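PDB 3N0X: possible substrate binding protein of ABC transporter system from Rhodopseudomonas palustris, which probably binds a branched-chain amino acid or a related small solute and hands it to an ABC importer in the membrane. Local coordinates for residues G31-T36 with N266-T271. Sequence-based numbering, arbitrary orientation.
Sequences GLEYAT and NEWLVT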
loop_
_atom_site.group_PDB
_atom_site.type_symbol
_atom_site.label_atom_id
_atom_site.label_comp_id
_atom_site.label_asym_id
_atom_site.label_seq_id
_atom_site.Cartn_x
_atom_site.Cartn_y
_atom_site.Cartn_z
ATOM N N GLY A 31 13.576 7.891 -7.896
ATOM C CA GLY A 31 12.750 7.733 -9.061
ATOM C C GLY A 31 12.905 8.829 -10.112
ATOM O O GLY A 31 12.911 8.553 -11.319
ATOM N N LEU A 32 13.041 10.077 -9.644
ATOM C CA LEU A 32 13.247 11.193 -10.558
ATOM C C LEU A 32 14.645 11.085 -11.210
ATOM O O LEU A 32 14.828 11.387 -12.399
ATOM C CB LEU A 32 13.086 12.527 -9.821
ATOM C CG LEU A 32 11.676 12.855 -9.296
ATOM C CD1 LEU A 32 11.692 14.112 -8.408
ATOM C CD2 LEU A 32 10.674 13.068 -10.490
ATOM N N GLU A 33 15.620 10.675 -10.410
ATOM C CA GLU A 33 16.964 10.393 -10.913
ATOM C C GLU A 33 16.900 9.319 -12.034
ATOM O O GLU A 33 17.444 9.477 -13.144
ATOM C CB GLU A 33 17.857 9.943 -9.754
ATOM C CG GLU A 33 19.201 9.362 -10.235
ATOM C CD GLU A 33 20.031 8.762 -9.113
ATOM O OE1 GLU A 33 19.577 8.810 -7.941
ATOM O OE2 GLU A 33 21.136 8.229 -9.407
ATOM N N TYR A 34 16.215 8.209 -11.744
ATOM C CA TYR A 34 16.099 7.123 -12.734
ATOM C C TYR A 34 15.431 7.637 -14.011
ATOM O O TYR A 34 15.922 7.384 -15.135
ATOM C CB TYR A 34 15.309 5.946 -12.149
ATOM C CG TYR A 34 15.155 4.794 -13.111
ATOM C CD1 TYR A 34 14.064 4.713 -13.965
ATOM C CD2 TYR A 34 16.091 3.776 -13.124
ATOM C CE1 TYR A 34 13.955 3.637 -14.878
ATOM C CE2 TYR A 34 15.982 2.719 -13.970
ATOM C CZ TYR A 34 14.946 2.654 -14.859
ATOM O OH TYR A 34 14.914 1.551 -15.690
ATOM N N ALA A 35 14.303 8.334 -13.855
ATOM C CA ALA A 35 13.454 8.749 -15.000
ATOM C C ALA A 35 14.177 9.694 -15.907
ATOM O O ALA A 35 13.884 9.721 -17.100
ATOM C CB ALA A 35 12.180 9.400 -14.500
ATOM N N THR A 36 15.101 10.479 -15.358
ATOM C CA THR A 36 15.799 11.532 -16.094
ATOM C C THR A 36 17.245 11.190 -16.389
ATOM O O THR A 36 18.019 12.057 -16.839
ATOM C CB THR A 36 15.745 12.876 -15.312
ATOM O OG1 THR A 36 16.483 12.791 -14.069
ATOM C CG2 THR A 36 14.301 13.295 -15.050
ATOM N N ASN A 266 13.262 -2.099 -10.491
ATOM C CA ASN A 266 13.513 -2.607 -9.146
ATOM C C ASN A 266 14.962 -3.078 -8.953
ATOM O O ASN A 266 15.542 -2.927 -7.886
ATOM C CB ASN A 266 12.541 -3.707 -8.719
ATOM C CG ASN A 266 12.512 -3.869 -7.215
ATOM O OD1 ASN A 266 12.338 -2.873 -6.487
ATOM N ND2 ASN A 266 12.673 -5.112 -6.744
ATOM N N GLU A 267 15.530 -3.670 -10.003
ATOM C CA GLU A 267 16.930 -4.102 -9.958
ATOM C C GLU A 267 17.853 -2.937 -9.631
ATOM O O GLU A 267 18.681 -3.031 -8.722
ATOM C CB GLU A 267 17.310 -4.792 -11.283
ATOM C CG GLU A 267 18.793 -5.044 -11.522
ATOM C CD GLU A 267 19.356 -6.231 -10.798
ATOM O OE1 GLU A 267 18.597 -6.955 -10.103
ATOM O OE2 GLU A 267 20.602 -6.427 -10.940
ATOM N N TRP A 268 17.678 -1.834 -10.346
ATOM C CA TRP A 268 18.472 -0.626 -10.103
ATOM C C TRP A 268 18.215 -0.074 -8.693
ATOM O O TRP A 268 19.142 0.237 -7.934
ATOM C CB TRP A 268 18.181 0.432 -11.188
ATOM C CG TRP A 268 19.007 1.659 -10.991
ATOM C CD1 TRP A 268 20.314 1.838 -11.371
ATOM C CD2 TRP A 268 18.608 2.872 -10.362
ATOM N NE1 TRP A 268 20.751 3.080 -10.994
ATOM C CE2 TRP A 268 19.721 3.744 -10.376
ATOM C CE3 TRP A 268 17.431 3.300 -9.758
ATOM C CZ2 TRP A 268 19.680 5.018 -9.817
ATOM C CZ3 TRP A 268 17.390 4.577 -9.205
ATOM C CH2 TRP A 268 18.500 5.425 -9.250
ATOM N N LEU A 269 16.948 0.013 -8.332
ATOM C CA LEU A 269 16.571 0.578 -7.035
ATOM C C LEU A 269 17.199 -0.217 -5.891
ATOM O O LEU A 269 17.806 0.382 -4.998
ATOM C CB LEU A 269 15.064 0.610 -6.906
ATOM C CG LEU A 269 14.583 1.022 -5.489
ATOM C CD1 LEU A 269 15.016 2.409 -5.072
ATOM C CD2 LEU A 269 13.048 0.906 -5.460
ATOM N N VAL A 270 17.069 -1.532 -5.942
ATOM C CA VAL A 270 17.604 -2.386 -4.894
ATOM C C VAL A 270 19.131 -2.259 -4.820
ATOM O O VAL A 270 19.723 -2.061 -3.743
ATOM C CB VAL A 270 17.133 -3.845 -5.020
ATOM C CG1 VAL A 270 17.927 -4.703 -3.987
ATOM C CG2 VAL A 270 15.630 -3.941 -4.776
ATOM N N THR A 271 19.799 -2.354 -5.956
ATOM C CA THR A 271 21.251 -2.311 -5.968
ATOM C C THR A 271 21.798 -0.977 -5.490
ATOM O O THR A 271 22.710 -0.902 -4.631
ATOM C CB THR A 271 21.754 -2.624 -7.360
ATOM O OG1 THR A 271 21.359 -3.960 -7.695
ATOM C CG2 THR A 271 23.283 -2.516 -7.434
#
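Trp268 reaches from helix 264-277 to the last turn of helix 18-35, where Glu33 and Tyr34 receive its indole. The side chain leaves CB with CG anti to the backbone N (chi1 -178°), which carries the ring system toward helix 18-35. Trp268 CG just reaches Tyr34 CD2, and beyond it Trp268 CD2 and CE3 come closer, CE3 at 3.7 Å from the same tyrosine carbon. That tyrosine carbon sits over one face of the indole, displaced toward the rim, and the tyrosine ring and the six-membered indole ring are inclined at 51°. Next along, Trp268 CZ3 comes within 3.9 Å of Tyr34 CB. The far edge belongs to Glu33: Trp268 CH2 is 3.7 Å from Glu33 CD, and Trp268 CZ2 is 3.5 Å from Glu33 OE2. The Glu33 carboxylate lies at this edge, its CD in the indole plane and its own plane turned 86° from it, which puts OE2 beside the C-H groups at the rim. Glu33 OE2 also forms a salt bridge with Arg276, on the same helix as Trp268. An alanine in place of Trp268 would probably open a gap between the helices and leave Tyr34 and the Glu33 carboxylate without their packing partner. The contact lies at the surface of this periplasmic-binding-protein fold, with Phe289 of helix 283-302 also touching Trp268, while Leu32 packs between that helix and strand 45-53.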